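Local coordinates for protein arginine--tRNA ligase (Campylobacter jejuni, PDB 3FNR) that catalyses the ATP-dependent attachment of L-arginine to tRNA(Arg), with release of AMP and diphosphate, as a monomeric class I aminoacyl-tRNA synthetase, at residues E192-L197 against D207-R212; A222-H227 against A255-L260; V76-N81 against S167-Y172. The protein carries 1 engineered substitution. All coordinates share one frame; numbering follows the deposited sequence. Where two conformers were deposited one is given.

Interaction 1: E192-L197 against D207-R212; sequences EGKIWL and DRVIIR. With SO4 (sulfate ion), chain C.
Ile195 faces both Ile210 and Ile211 in a classic beta bulge, which breaks the register of the antiparallel hairpin formed by strands 194-197 and 208-211 in the class I catalytic domain. Ile195 O is gripped twice, by Ile210 N at 2.9 Å and by Ile211 N at 3.1 Å, while Ile195 N donates back to Ile211 O. Past the bulge the register has moved by one: Trp196 stands opposite Val209 in a non-hydrogen-bonded pair, and Leu197 and Arg208 exchange two backbone bonds, the shorter running from Leu197 N to Arg208 O (2.7 Å).

Trp196 and Val209 share one face of the hairpin. Val209 CG1 is anti to the backbone N (chi1 178°), and the other methyl, CG2, is laid over the indole as a CH-pi contact, 3.6 Å from the centroid of the six-membered Trp196 ring and 9° off its normal. Asp207 O approaches the same ring at its edge, 3.8 Å from Trp196 CZ3. The indole is held further by NE1 bonding to Gln191 O and by Tyr189, whose ring meets it with nearly parallel planes; Tyr189 OH also bonds Asp207 OD1, tying the outer strand 188-191 to the hairpin.

On the opposite face, Ile195 and Ile211 lie side by side and point the same way. Ile210, turned inward at the corner of the chain, packs CG1 against Leu197 CB at 3.7 Å and continues onto Leu220 and Ile224 of helix 219-231. Beyond the strand, the bent Arg212 side chain reaches a sulfate, probably from the crystallisation liquor and also bonded by Tyr219 N: Arg212 NE makes a weak hydrogen bond to sulfate O3 at 3.0 Å.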
loop_
_atom_site.group_PDB
_atom_site.type_symbol
_atom_site.label_atom_id
_atom_site.label_comp_id
_atom_site.label_asym_id
_atom_site.label_seq_id
_atom_site.Cartn_x
_atom_site.Cartn_y
_atom_site.Cartn_z
ATOM N N GLU A 192 -16.253 12.571 36.998
ATOM C CA GLU A 192 -16.630 13.920 36.548
ATOM C C GLU A 192 -17.621 13.949 35.385
ATOM O O GLU A 192 -17.510 14.753 34.456
ATOM C CB GLU A 192 -15.392 14.787 36.270
ATOM C CG GLU A 192 -14.769 15.403 37.532
ATOM C CD GLU A 192 -15.688 16.395 38.247
ATOM O OE1 GLU A 192 -16.305 17.251 37.571
ATOM O OE2 GLU A 192 -15.783 16.326 39.492
ATOM N N GLY A 193 -18.615 13.068 35.458
ATOM C CA GLY A 193 -19.652 12.976 34.429
ATOM C C GLY A 193 -19.203 12.317 33.134
ATOM O O GLY A 193 -19.925 12.341 32.141
ATOM N N LYS A 194 -18.018 11.715 33.149
ATOM C CA LYS A 194 -17.459 11.077 31.964
ATOM C C LYS A 194 -17.190 9.611 32.226
ATOM O O LYS A 194 -16.925 9.213 33.357
ATOM C CB LYS A 194 -16.150 11.754 31.552
ATOM C CG LYS A 194 -16.285 13.205 31.116
ATOM C CD LYS A 194 -14.917 13.872 31.092
ATOM C CE LYS A 194 -15.031 15.382 30.990
ATOM N NZ LYS A 194 -13.701 16.039 31.139
ATOM N N ILE A 195 -17.250 8.811 31.168
ATOM C CA ILE A 195 -16.829 7.416 31.236
ATOM C C ILE A 195 -15.410 7.326 30.675
ATOM O O ILE A 195 -15.144 7.785 29.558
ATOM C CB ILE A 195 -17.817 6.506 30.475
ATOM C CG1 ILE A 195 -19.175 6.509 31.193
ATOM C CG2 ILE A 195 -17.276 5.087 30.333
ATOM C CD1 ILE A 195 -20.363 6.216 30.299
ATOM N N TRP A 196 -14.514 6.749 31.473
ATOM C CA TRP A 196 -13.094 6.654 31.159
ATOM C C TRP A 196 -12.676 5.206 30.938
ATOM O O TRP A 196 -13.257 4.304 31.523
ATOM C CB TRP A 196 -12.258 7.212 32.317
ATOM C CG TRP A 196 -12.452 8.674 32.606
ATOM C CD1 TRP A 196 -13.525 9.255 33.222
ATOM C CD2 TRP A 196 -11.534 9.737 32.317
ATOM N NE1 TRP A 196 -13.341 10.614 33.319
ATOM C CE2 TRP A 196 -12.126 10.938 32.774
ATOM C CE3 TRP A 196 -10.268 9.793 31.714
ATOM C CZ2 TRP A 196 -11.498 12.184 32.645
ATOM C CZ3 TRP A 196 -9.640 11.036 31.587
ATOM C CH2 TRP A 196 -10.260 12.214 32.054
ATOM N N LEU A 197 -11.666 4.999 30.093
ATOM C CA LEU A 197 -10.964 3.717 29.999
ATOM C C LEU A 197 -9.762 3.732 30.945
ATOM O O LEU A 197 -8.959 4.660 30.921
ATOM C CB LEU A 197 -10.502 3.448 28.557
ATOM C CG LEU A 197 -9.610 2.230 28.263
ATOM C CD1 LEU A 197 -10.407 0.941 28.109
ATOM C CD2 LEU A 197 -8.787 2.481 27.016
ATOM N N ASP A 207 -5.099 7.573 31.765
ATOM C CA ASP A 207 -6.429 7.097 31.398
ATOM C C ASP A 207 -7.072 8.009 30.353
ATOM O O ASP A 207 -6.674 9.166 30.200
ATOM C CB ASP A 207 -7.309 6.947 32.639
ATOM C CG ASP A 207 -6.897 5.769 33.503
ATOM O OD1 ASP A 207 -7.363 5.684 34.654
ATOM O OD2 ASP A 207 -6.105 4.923 33.039
ATOM N N ARG A 208 -8.051 7.471 29.627
ATOM C CA ARG A 208 -8.583 8.122 28.428
ATOM C C ARG A 208 -10.104 8.213 28.438
ATOM O O ARG A 208 -10.771 7.310 28.923
ATOM C CB ARG A 208 -8.145 7.347 27.178
ATOM C CG ARG A 208 -6.660 6.965 27.096
ATOM C CD ARG A 208 -5.774 8.165 26.835
ATOM N NE ARG A 208 -4.363 7.841 27.036
ATOM C CZ ARG A 208 -3.349 8.636 26.708
ATOM N NH1 ARG A 208 -2.110 8.241 26.935
ATOM N NH2 ARG A 208 -3.567 9.819 26.143
ATOM N N VAL A 209 -10.650 9.283 27.869
ATOM C CA VAL A 209 -12.105 9.468 27.813
ATOM C C VAL A 209 -12.756 8.645 26.698
ATOM O O VAL A 209 -12.409 8.788 25.517
ATOM C CB VAL A 209 -12.490 10.955 27.649
ATOM C CG1 VAL A 209 -14.012 11.126 27.533
ATOM C CG2 VAL A 209 -11.964 11.760 28.813
ATOM N N ILE A 210 -13.697 7.788 27.094
ATOM C CA ILE A 210 -14.509 7.016 26.158
ATOM C C ILE A 210 -15.797 7.768 25.827
ATOM O O ILE A 210 -16.110 7.986 24.662
ATOM C CB ILE A 210 -14.839 5.602 26.719
ATOM C CG1 ILE A 210 -13.562 4.791 26.918
ATOM C CG2 ILE A 210 -15.775 4.845 25.788
ATOM C CD1 ILE A 210 -12.602 4.808 25.719
ATOM N N ILE A 211 -16.543 8.153 26.859
ATOM C CA ILE A 211 -17.774 8.917 26.686
ATOM C C ILE A 211 -17.620 10.274 27.356
ATOM O O ILE A 211 -17.255 10.361 28.529
ATOM C CB ILE A 211 -19.011 8.176 27.267
ATOM C CG1 ILE A 211 -19.092 6.729 26.756
ATOM C CG2 ILE A 211 -20.315 8.945 26.986
ATOM C CD1 ILE A 211 -19.236 6.571 25.242
ATOM N N ARG A 212 -17.890 11.330 26.597
ATOM C CA ARG A 212 -17.850 12.697 27.108
ATOM C C ARG A 212 -19.035 12.958 28.034
ATOM O O ARG A 212 -19.997 12.178 28.062
ATOM C CB ARG A 212 -17.927 13.693 25.950
ATOM C CG ARG A 212 -16.795 13.656 24.944
ATOM C CD ARG A 212 -17.350 14.042 23.579
ATOM N NE ARG A 212 -16.467 14.930 22.825
ATOM C CZ ARG A 212 -16.839 15.619 21.746
ATOM N NH1 ARG A 212 -18.083 15.533 21.283
ATOM N NH2 ARG A 212 -15.964 16.405 21.130
HETATM S S SO4 C . -13.151 13.619 20.903
HETATM O O1 SO4 C . -14.128 12.960 20.042
HETATM O O2 SO4 C . -12.773 14.882 20.279
HETATM O O3 SO4 C . -13.741 13.880 22.215
HETATM O O4 SO4 C . -11.964 12.783 21.060
#

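Interaction 2: A222-H227 against A255-L260; sequences ADIVYH and AAMEFL
Ile224 holds CG1 anti to its carbonyl carbon (chi1 -64°) and CD1 fully extended beyond it (chi2 177°), so that the end of the longer branch meets Ala256 while the CG2 branch is left for Leu260. Across the contact, Met257 is bent at chi2 and chi3, and the chi3 of 100° brings CE round towards His227. These side chains join helix 219-231 to the end of helix 250-258, the helices before and after strand 237-243 of the Rossmann-type nucleotide-binding fold of class I synthetases.

Ile224 CD1 touches Ala256 CB at 3.7 Å, a close approach that the small alanine permits; the backbones also come nearest at these two residues. Ile224 CG2 lies 3.9 Å from Leu260 CD1; Leu260, just beyond the end of helix 250-258, meets Ile224 at a slant. Met257 CE fills in alongside, 3.6 Å from His227 CB and 4.3 Å from Ile224 CG2. The methionine thus meets the aliphatic root of the histidine, not its imidazole.

The imidazole turns back on its own helix. His227 ND1 donates to Asp223 O at 2.9 Å, and His227 N reaches the same oxygen from the opposite face of the carbonyl plane. His227 NE2 is bonded to Asn240 ND2 of strand 237-243. Leu260 rests as well on Ser181 and Leu182 of helix 175-184. Between the two segments there is no hydrogen bond: the contact is apolar, made by methyl groups, the thioether and His227 CB. With ND1 the donor to Asp223 O, NE2 is left to accept from Asn240 ND2, and the two bonds probably fix the ring's orientation.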
loop_
_atom_site.group_PDB
_atom_site.type_symbol
_atom_site.label_atom_id
_atom_site.label_comp_id
_atom_site.label_asym_id
_atom_site.label_seq_id
_atom_site.Cartn_x
_atom_site.Cartn_y
_atom_site.Cartn_z
ATOM N N ALA A 222 -14.916 5.224 19.196
ATOM C CA ALA A 222 -15.183 4.774 17.829
ATOM C C ALA A 222 -14.111 3.800 17.342
ATOM O O ALA A 222 -14.419 2.790 16.710
ATOM C CB ALA A 222 -15.259 5.982 16.894
ATOM N N ASP A 223 -12.856 4.111 17.664
ATOM C CA ASP A 223 -11.712 3.291 17.263
ATOM C C ASP A 223 -11.713 1.934 17.964
ATOM O O ASP A 223 -11.467 0.902 17.328
ATOM C CB ASP A 223 -10.406 4.048 17.523
ATOM C CG ASP A 223 -9.294 3.668 16.545
ATOM O OD1 ASP A 223 -9.554 2.924 15.568
ATOM O OD2 ASP A 223 -8.147 4.121 16.758
ATOM N N ILE A 224 -12.005 1.941 19.265
ATOM C CA ILE A 224 -12.140 0.714 20.061
ATOM C C ILE A 224 -13.253 -0.221 19.545
ATOM O O ILE A 224 -13.016 -1.431 19.345
ATOM C CB ILE A 224 -12.370 1.028 21.550
ATOM C CG1 ILE A 224 -11.142 1.752 22.122
ATOM C CG2 ILE A 224 -12.607 -0.255 22.333
ATOM C CD1 ILE A 224 -11.301 2.156 23.543
ATOM N N VAL A 225 -14.433 0.358 19.309
ATOM C CA VAL A 225 -15.593 -0.340 18.711
ATOM C C VAL A 225 -15.227 -1.062 17.410
ATOM O O VAL A 225 -15.518 -2.247 17.254
ATOM C CB VAL A 225 -16.764 0.656 18.437
ATOM C CG1 VAL A 225 -17.868 0.018 17.596
ATOM C CG2 VAL A 225 -17.342 1.200 19.743
ATOM N N TYR A 226 -14.578 -0.345 16.493
ATOM C CA TYR A 226 -14.141 -0.911 15.219
ATOM C C TYR A 226 -13.144 -2.046 15.429
ATOM O O TYR A 226 -13.271 -3.122 14.836
ATOM C CB TYR A 226 -13.512 0.179 14.339
ATOM C CG TYR A 226 -12.996 -0.333 13.017
ATOM C CD1 TYR A 226 -13.786 -1.153 12.215
ATOM C CD2 TYR A 226 -11.723 0.015 12.555
ATOM C CE1 TYR A 226 -13.324 -1.637 11.010
ATOM C CE2 TYR A 226 -11.252 -0.462 11.331
ATOM C CZ TYR A 226 -12.062 -1.289 10.571
ATOM O OH TYR A 226 -11.635 -1.770 9.361
ATOM N N HIS A 227 -12.153 -1.799 16.276
ATOM C CA HIS A 227 -11.134 -2.799 16.556
ATOM C C HIS A 227 -11.682 -4.050 17.230
ATOM O O HIS A 227 -11.216 -5.160 16.947
ATOM C CB HIS A 227 -9.990 -2.177 17.340
ATOM C CG HIS A 227 -8.989 -1.490 16.470
ATOM N ND1 HIS A 227 -9.159 -0.201 16.011
ATOM C CD2 HIS A 227 -7.823 -1.931 15.939
ATOM C CE1 HIS A 227 -8.130 0.130 15.252
ATOM N NE2 HIS A 227 -7.306 -0.901 15.193
ATOM N N ALA A 255 -4.175 -1.583 25.294
ATOM C CA ALA A 255 -4.856 -1.608 26.592
ATOM C C ALA A 255 -6.341 -1.892 26.433
ATOM O O ALA A 255 -6.903 -2.692 27.176
ATOM C CB ALA A 255 -4.652 -0.275 27.318
ATOM N N ALA A 256 -6.954 -1.246 25.442
ATOM C CA ALA A 256 -8.359 -1.450 25.107
ATOM C C ALA A 256 -8.631 -2.887 24.692
ATOM O O ALA A 256 -9.612 -3.483 25.133
ATOM C CB ALA A 256 -8.769 -0.505 24.002
ATOM N N MET A 257 -7.749 -3.444 23.860
ATOM C CA MET A 257 -7.892 -4.824 23.394
ATOM C C MET A 257 -7.738 -5.838 24.529
ATOM O O MET A 257 -8.430 -6.857 24.550
ATOM C CB MET A 257 -6.933 -5.133 22.225
ATOM C CG MET A 257 -7.147 -4.282 20.946
ATOM S SD MET A 257 -8.818 -4.315 20.256
ATOM C CE MET A 257 -9.449 -2.757 20.884
ATOM N N GLU A 258 -6.856 -5.545 25.482
ATOM C CA GLU A 258 -6.702 -6.401 26.660
ATOM C C GLU A 258 -7.972 -6.371 27.507
ATOM O O GLU A 258 -8.399 -7.397 28.036
ATOM C CB GLU A 258 -5.492 -5.981 27.502
ATOM C CG GLU A 258 -4.122 -6.259 26.858
ATOM C CD GLU A 258 -3.769 -7.743 26.752
ATOM O OE1 GLU A 258 -2.934 -8.092 25.889
ATOM O OE2 GLU A 258 -4.311 -8.565 27.526
ATOM N N PHE A 259 -8.586 -5.193 27.597
ATOM C CA PHE A 259 -9.839 -5.005 28.331
ATOM C C PHE A 259 -11.069 -5.498 27.548
ATOM O O PHE A 259 -12.202 -5.256 27.957
ATOM C CB PHE A 259 -10.033 -3.532 28.688
ATOM C CG PHE A 259 -9.318 -3.089 29.946
ATOM C CD1 PHE A 259 -9.372 -3.845 31.116
ATOM C CD2 PHE A 259 -8.636 -1.881 29.965
ATOM C CE1 PHE A 259 -8.730 -3.416 32.272
ATOM C CE2 PHE A 259 -7.989 -1.443 31.105
ATOM C CZ PHE A 259 -8.036 -2.211 32.270
ATOM N N LEU A 260 -10.846 -6.165 26.419
ATOM C CA LEU A 260 -11.933 -6.778 25.657
ATOM C C LEU A 260 -11.720 -8.286 25.570
ATOM O O LEU A 260 -12.453 -8.998 24.871
ATOM C CB LEU A 260 -12.048 -6.156 24.261
ATOM C CG LEU A 260 -12.594 -4.726 24.141
ATOM C CD1 LEU A 260 -12.334 -4.156 22.763
ATOM C CD2 LEU A 260 -14.083 -4.676 24.427
#

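Interaction 3: V76-N81 against S167-Y172; sequences VNDAGN and SERSYY. With SO4 (sulfate ion), chain E.
Asp78 turns its carboxylate onto Ser167 at the C-terminal ends of two parallel strands, 69-76 and 165-167, of the class I Rossmann fold. Val76 and Ser167 form the last bridge, with Glu168 N bonded to Val76 O at 3.0 Å. Asp78 CG sits between the backbone N and the carbonyl carbon (chi1 69°), and OD2 takes the Ser167 hydroxyl on its syn lone pair, 2.6 Å from OG; Arg169 N adds a weak bond to OD2.

Glu168 reaches across with an extended chain. Its carboxylate stands almost perpendicular to the Asn77 amide (planes 82° apart), and OE2 receives Ala79 N at 3.2 Å from well above the carboxylate plane. Asn77, centre of an inverse gamma turn, also touches Asn40 of the 'HIGH' motif.

Arg169 lays its guanidinium flat against the backbone, with Asp78 O 3.1 Å above the plane, over its centre; this is a face contact, not a hydrogen bond. Arg169 NH2 forms a salt bridge with Asp141. A sulfate, probably from the crystallisation liquor, lies at the guanidinium edge, its O2 accepting from Arg169 NH1 at 2.9 Å and weakly from Gly80 N.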
loop_
_atom_site.group_PDB
_atom_site.type_symbol
_atom_site.label_atom_id
_atom_site.label_comp_id
_atom_site.label_asym_id
_atom_site.label_seq_id
_atom_site.Cartn_x
_atom_site.Cartn_y
_atom_site.Cartn_z
ATOM N N VAL A 76 -13.926 3.949 6.502
ATOM C CA VAL A 76 -14.455 5.225 6.016
ATOM C C VAL A 76 -15.009 6.051 7.178
ATOM O O VAL A 76 -16.016 5.687 7.768
ATOM C CB VAL A 76 -15.569 5.012 4.951
ATOM C CG1 VAL A 76 -15.870 6.298 4.239
ATOM C CG2 VAL A 76 -15.174 3.936 3.938
ATOM N N ASN A 77 -14.345 7.153 7.507
ATOM C CA ASN A 77 -14.802 8.050 8.568
ATOM C C ASN A 77 -15.939 8.917 8.051
ATOM O O ASN A 77 -15.757 10.113 7.825
ATOM C CB ASN A 77 -13.665 8.953 9.064
ATOM C CG ASN A 77 -12.665 8.223 9.948
ATOM O OD1 ASN A 77 -12.938 7.943 11.114
ATOM N ND2 ASN A 77 -11.481 7.941 9.402
ATOM N N ASP A 78 -17.109 8.314 7.868
ATOM C CA ASP A 78 -18.194 8.981 7.154
ATOM C C ASP A 78 -19.369 9.413 8.030
ATOM O O ASP A 78 -20.507 9.490 7.559
ATOM C CB ASP A 78 -18.664 8.129 5.971
ATOM C CG ASP A 78 -19.389 6.857 6.391
ATOM O OD1 ASP A 78 -20.083 6.285 5.528
ATOM O OD2 ASP A 78 -19.279 6.420 7.560
ATOM N N ALA A 79 -19.088 9.699 9.299
ATOM C CA ALA A 79 -20.088 10.261 10.196
ATOM C C ALA A 79 -20.505 11.628 9.674
ATOM O O ALA A 79 -19.685 12.336 9.089
ATOM C CB ALA A 79 -19.531 10.391 11.595
ATOM N N GLY A 80 -21.778 11.979 9.879
ATOM C CA GLY A 80 -22.320 13.282 9.488
ATOM C C GLY A 80 -21.517 14.434 10.064
ATOM O O GLY A 80 -21.291 15.437 9.395
ATOM N N ASN A 81 -21.057 14.257 11.299
ATOM C CA ASN A 81 -20.241 15.240 12.010
ATOM C C ASN A 81 -18.820 15.360 11.445
ATOM O O ASN A 81 -18.163 16.391 11.605
ATOM C CB ASN A 81 -20.187 14.894 13.507
ATOM C CG ASN A 81 -21.571 14.602 14.099
ATOM O OD1 ASN A 81 -22.213 15.488 14.672
ATOM N ND2 ASN A 81 -22.034 13.356 13.961
ATOM N N SER A 167 -18.064 1.420 6.893
ATOM C CA SER A 167 -18.557 2.723 7.319
ATOM C C SER A 167 -18.536 2.892 8.837
ATOM O O SER A 167 -18.921 1.989 9.573
ATOM C CB SER A 167 -19.974 2.943 6.782
ATOM O OG SER A 167 -20.542 4.135 7.300
ATOM N N GLU A 168 -18.077 4.060 9.278
ATOM C CA GLU A 168 -18.156 4.501 10.671
ATOM C C GLU A 168 -19.605 4.476 11.171
ATOM O O GLU A 168 -19.878 4.032 12.292
ATOM C CB GLU A 168 -17.568 5.918 10.794
ATOM C CG GLU A 168 -17.662 6.564 12.183
ATOM C CD GLU A 168 -16.939 7.905 12.278
ATOM O OE1 GLU A 168 -16.533 8.282 13.402
ATOM O OE2 GLU A 168 -16.775 8.587 11.238
ATOM N N ARG A 169 -20.526 4.921 10.314
ATOM C CA ARG A 169 -21.954 4.999 10.627
ATOM C C ARG A 169 -22.599 3.663 10.988
ATOM O O ARG A 169 -23.578 3.636 11.724
ATOM C CB ARG A 169 -22.729 5.671 9.487
ATOM C CG ARG A 169 -22.586 7.185 9.450
ATOM C CD ARG A 169 -23.793 7.848 8.789
ATOM N NE ARG A 169 -23.635 8.033 7.346
ATOM C CZ ARG A 169 -23.528 9.215 6.741
ATOM N NH1 ARG A 169 -23.555 10.343 7.446
ATOM N NH2 ARG A 169 -23.387 9.273 5.423
ATOM N N SER A 170 -22.045 2.559 10.495
ATOM C CA SER A 170 -22.576 1.237 10.820
ATOM C C SER A 170 -22.147 0.718 12.202
ATOM O O SER A 170 -22.471 -0.416 12.566
ATOM C CB SER A 170 -22.230 0.224 9.722
ATOM O OG SER A 170 -20.891 -0.221 9.820
ATOM N N TYR A 171 -21.439 1.554 12.964
ATOM C CA TYR A 171 -20.976 1.208 14.310
ATOM C C TYR A 171 -21.603 2.034 15.442
ATOM O O TYR A 171 -21.097 2.019 16.571
ATOM C CB TYR A 171 -19.451 1.322 14.388
ATOM C CG TYR A 171 -18.722 0.255 13.607
ATOM C CD1 TYR A 171 -18.215 0.523 12.338
ATOM C CD2 TYR A 171 -18.549 -1.030 14.134
ATOM C CE1 TYR A 171 -17.541 -0.461 11.606
ATOM C CE2 TYR A 171 -17.873 -2.015 13.421
ATOM C CZ TYR A 171 -17.377 -1.721 12.153
ATOM O OH TYR A 171 -16.718 -2.682 11.430
ATOM N N TYR A 172 -22.685 2.758 15.149
ATOM C CA TYR A 172 -23.371 3.556 16.168
ATOM C C TYR A 172 -24.148 2.673 17.139
ATOM O O TYR A 172 -24.238 2.972 18.332
ATOM C CB TYR A 172 -24.305 4.586 15.530
ATOM C CG TYR A 172 -23.628 5.845 15.026
ATOM C CD1 TYR A 172 -24.200 6.596 14.000
ATOM C CD2 TYR A 172 -22.423 6.287 15.572
ATOM C CE1 TYR A 172 -23.596 7.753 13.534
ATOM C CE2 TYR A 172 -21.808 7.440 15.110
ATOM C CZ TYR A 172 -22.401 8.166 14.092
ATOM O OH TYR A 172 -21.802 9.307 13.635
HETATM S S SO4 E . -24.589 10.649 11.437
HETATM O O1 SO4 E . -25.855 10.143 11.963
HETATM O O2 SO4 E . -24.738 10.921 10.010
HETATM O O3 SO4 E . -24.212 11.874 12.142
HETATM O O4 SO4 E . -23.546 9.646 11.635
#

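In the fold
All three contacts lie in the class I catalytic domain, on one side of the chain's centre. Interactions 1 and 2 merge into one apolar cluster, their centres about 14 Å apart: Ile210 CD1 meets Ile224 CD1 at 3.7 Å, and Leu197 CD1 meets Phe259 CD2 at 3.8 Å, seating the hairpin on helix 219-231 and the end of helix 250-258. Interaction 3 joins interaction 2 through Tyr171, whose OH is 3.4 Å from Tyr226 CD1; their centres are about 17 Å apart. Interactions 1 and 3 do not touch, with nearest atoms about 8 Å apart. Interaction 3 borders the 'HIGH' motif directly, whereas helix 219-231 links that region to the outlying hairpin.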